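Local coordinates for protein beta-lactamase (Burkholderia cenocepacia, PDB 5E2G) that probably hydrolyses beta-lactams to substituted beta-amino acids as a member of the class C (AmpC) beta-lactamase family, giving antibiotic resistance, at residues T185-V189 with L215-A219. Numbering follows the deposited sequence.
Sequences TYINV and LWQPA
A loop that follows helix 168-180 meets the first turn of the short helix 216-220, with the CA atoms of I187 and Q217 nearest across the pair, 6.2 Å apart. T185 and Y186 run extended (phi/psi -132/130° and -140/143°) and stay clear of the helix; the T185 hydroxyl is hydrogen-bonded to D228 and T224, and the Y186 backbone pairs with R223. At I187 the chain bends (-83/-47°), aiming CB toward the helix. With chi1 and chi2 both m, I187 sets CG2 3.6 Å from CB of Q217 and 3.7 Å from CH2 of W216, while I187 O lies 3.2 Å from W216 CH2, close to the plane of the indole. The E173 carboxylate accepts hydrogen bonds from the backbone NH groups of I187 and N188, and R223 donates to I187 O. N188 (-110/114°, chi1 m) brings ND2 to 3.4 Å from W216 CH2, again at the ring edge. V189 then leads the loop away. Across the gap, L215 (56/34°) is the N-cap; W216 takes chi1 p and chi2 -90°, which carries the six-membered ring to the loop. Thus a loop and a helix start, with 25 residues between them, are joined within the beta-lactamase fold. The 189 Å² contact combines apolar packing of I187 CG2 with polar atoms at an indole edge, without direct hydrogen bonds; N188 OD1 and Q217 NE2, 4.3 Å apart, are linked through one water, which donates to N188 OD1 (2.8 Å) and accepts a weak bond from Q217 NE2 (2.6 Å).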
ATOM      1  N   THR A 185       1.157   4.590 -13.821  1.00 19.74           N
ATOM      2  CA  THR A 185       0.848   3.598 -12.806  1.00 18.96           C
ATOM      3  C   THR A 185       0.150   2.435 -13.491  1.00 18.20           C
ATOM      4  O   THR A 185      -0.801   2.647 -14.248  1.00 18.00           O
ATOM      5  CB  THR A 185      -0.041   4.195 -11.707  1.00 16.64           C
ATOM      6  OG1 THR A 185       0.618   5.318 -11.115  1.00 18.34           O
ATOM      7  CG2 THR A 185      -0.329   3.169 -10.633  1.00 15.40           C
ATOM      8  N   TYR A 186       0.625   1.215 -13.241  1.00 18.53           N
ATOM      9  CA  TYR A 186       0.154   0.053 -13.983  1.00 19.54           C
ATOM     10  C   TYR A 186      -0.022  -1.152 -13.077  1.00 17.29           C
ATOM     11  O   TYR A 186       0.759  -1.365 -12.149  1.00 18.49           O
ATOM     12  CB  TYR A 186       1.128  -0.318 -15.111  1.00 22.21           C
ATOM     13  CG  TYR A 186       1.526   0.868 -15.948  1.00 23.89           C
ATOM     14  CD1 TYR A 186       0.641   1.415 -16.874  1.00 27.47           C
ATOM     15  CD2 TYR A 186       2.772   1.457 -15.799  1.00 22.95           C
ATOM     16  CE1 TYR A 186       0.993   2.509 -17.638  1.00 27.89           C
ATOM     17  CE2 TYR A 186       3.136   2.548 -16.563  1.00 24.45           C
ATOM     18  CZ  TYR A 186       2.241   3.073 -17.477  1.00 25.59           C
ATOM     19  OH  TYR A 186       2.599   4.165 -18.231  1.00 26.95           O
ATOM     20  N   ILE A 187      -1.056  -1.941 -13.361  1.00 16.93           N
ATOM     21  CA  ILE A 187      -1.051  -3.338 -12.950  1.00 17.01           C
ATOM     22  C   ILE A 187      -0.283  -4.169 -13.966  1.00 22.52           C
ATOM     23  O   ILE A 187       0.580  -4.981 -13.613  1.00 22.97           O
ATOM     24  CB  ILE A 187      -2.494  -3.850 -12.777  1.00 19.82           C
ATOM     25  CG1 ILE A 187      -3.215  -3.083 -11.667  1.00 23.43           C
ATOM     26  CG2 ILE A 187      -2.508  -5.340 -12.496  1.00 19.05           C
ATOM     27  CD1 ILE A 187      -2.559  -3.210 -10.314  1.00 25.44           C
ATOM     28  N   ASN A 188      -0.581  -3.960 -15.246  1.00 23.91           N
ATOM     29  CA  ASN A 188       0.126  -4.572 -16.366  1.00 22.72           C
ATOM     30  C   ASN A 188       0.910  -3.472 -17.073  1.00 21.88           C
ATOM     31  O   ASN A 188       0.316  -2.551 -17.639  1.00 20.33           O
ATOM     32  CB  ASN A 188      -0.856  -5.250 -17.315  1.00 20.26           C
ATOM     33  CG  ASN A 188      -1.676  -6.312 -16.628  1.00 25.79           C
ATOM     34  OD1 ASN A 188      -2.903  -6.219 -16.552  1.00 28.31           O
ATOM     35  ND2 ASN A 188      -1.001  -7.328 -16.102  1.00 24.58           N
ATOM     36  N   VAL A 189       2.231  -3.559 -17.023  1.00 20.70           N
ATOM     37  CA  VAL A 189       3.062  -2.518 -17.636  1.00 21.21           C
ATOM     38  C   VAL A 189       3.027  -2.676 -19.153  1.00 23.44           C
ATOM     39  O   VAL A 189       3.298  -3.779 -19.663  1.00 22.80           O
ATOM     40  CB  VAL A 189       4.492  -2.597 -17.106  1.00 21.00           C
ATOM     41  CG1 VAL A 189       5.365  -1.545 -17.780  1.00 26.10           C
ATOM     42  CG2 VAL A 189       4.511  -2.411 -15.590  1.00 21.83           C
ATOM     43  N   LEU A 215      -4.036 -13.896  -7.334  1.00 48.81           N
ATOM     44  CA  LEU A 215      -4.315 -12.661  -6.606  1.00 40.70           C
ATOM     45  C   LEU A 215      -3.085 -11.763  -6.572  1.00 39.79           C
ATOM     46  O   LEU A 215      -2.842 -11.063  -5.588  1.00 48.70           O
ATOM     47  CB  LEU A 215      -4.799 -12.931  -5.176  1.00 40.56           C
ATOM     48  CG  LEU A 215      -6.165 -13.553  -4.867  1.00 40.22           C
ATOM     49  CD1 LEU A 215      -7.258 -12.891  -5.672  1.00 37.81           C
ATOM     50  CD2 LEU A 215      -6.173 -15.052  -5.080  1.00 44.03           C
ATOM     51  N   TRP A 216      -2.284 -11.787  -7.638  1.00 30.64           N
ATOM     52  CA  TRP A 216      -1.077 -10.965  -7.659  1.00 33.15           C
ATOM     53  C   TRP A 216      -1.393  -9.502  -7.909  1.00 27.89           C
ATOM     54  O   TRP A 216      -0.689  -8.623  -7.406  1.00 31.52           O
ATOM     55  CB  TRP A 216      -0.107 -11.456  -8.736  1.00 42.21           C
ATOM     56  CG  TRP A 216      -0.550 -11.149 -10.146  1.00 44.81           C
ATOM     57  CD1 TRP A 216      -1.329 -11.934 -10.955  1.00 44.69           C
ATOM     58  CD2 TRP A 216      -0.242  -9.969 -10.909  1.00 42.85           C
ATOM     59  NE1 TRP A 216      -1.522 -11.316 -12.170  1.00 44.95           N
ATOM     60  CE2 TRP A 216      -0.863 -10.112 -12.169  1.00 42.15           C
ATOM     61  CE3 TRP A 216       0.502  -8.809 -10.649  1.00 36.08           C
ATOM     62  CZ2 TRP A 216      -0.768  -9.132 -13.165  1.00 34.70           C
ATOM     63  CZ3 TRP A 216       0.600  -7.843 -11.643  1.00 29.40           C
ATOM     64  CH2 TRP A 216      -0.034  -8.011 -12.882  1.00 29.21           C
ATOM     65  N   GLN A 217      -2.414  -9.221  -8.707  1.00 24.84           N
ATOM     66  CA  GLN A 217      -2.744  -7.830  -9.005  1.00 25.00           C
ATOM     67  C   GLN A 217      -3.266  -7.088  -7.784  1.00 25.78           C
ATOM     68  O   GLN A 217      -2.771  -5.981  -7.504  1.00 25.54           O
ATOM     69  CB  GLN A 217      -3.746  -7.774 -10.159  1.00 28.75           C
ATOM     70  CG  GLN A 217      -3.776  -9.026 -10.998  1.00 34.85           C
ATOM     71  CD  GLN A 217      -4.823  -8.963 -12.080  1.00 39.61           C
ATOM     72  OE1 GLN A 217      -5.999  -9.239 -11.839  1.00 40.84           O
ATOM     73  NE2 GLN A 217      -4.405  -8.590 -13.286  1.00 44.18           N
ATOM     74  N   PRO A 218      -4.236  -7.611  -7.019  1.00 25.70           N
ATOM     75  CA  PRO A 218      -4.770  -6.811  -5.909  1.00 26.99           C
ATOM     76  C   PRO A 218      -3.805  -6.662  -4.752  1.00 28.86           C
ATOM     77  O   PRO A 218      -3.901  -5.674  -4.016  1.00 34.80           O
ATOM     78  CB  PRO A 218      -6.032  -7.585  -5.484  1.00 27.25           C
ATOM     79  CG  PRO A 218      -6.270  -8.603  -6.539  1.00 26.82           C
ATOM     80  CD  PRO A 218      -4.927  -8.912  -7.105  1.00 24.00           C
ATOM     81  N   ALA A 219      -2.875  -7.596  -4.571  1.00 23.36           N
ATOM     82  CA  ALA A 219      -2.042  -7.600  -3.377  1.00 24.37           C
ATOM     83  C   ALA A 219      -0.714  -6.880  -3.573  1.00 27.55           C
ATOM     84  O   ALA A 219      -0.216  -6.249  -2.636  1.00 26.36           O
ATOM     85  CB  ALA A 219      -1.791  -9.041  -2.923  1.00 25.90           C
TER
HETATM   86  O   HOH W   1      -4.314  -8.601 -15.933  1.00 38.18           O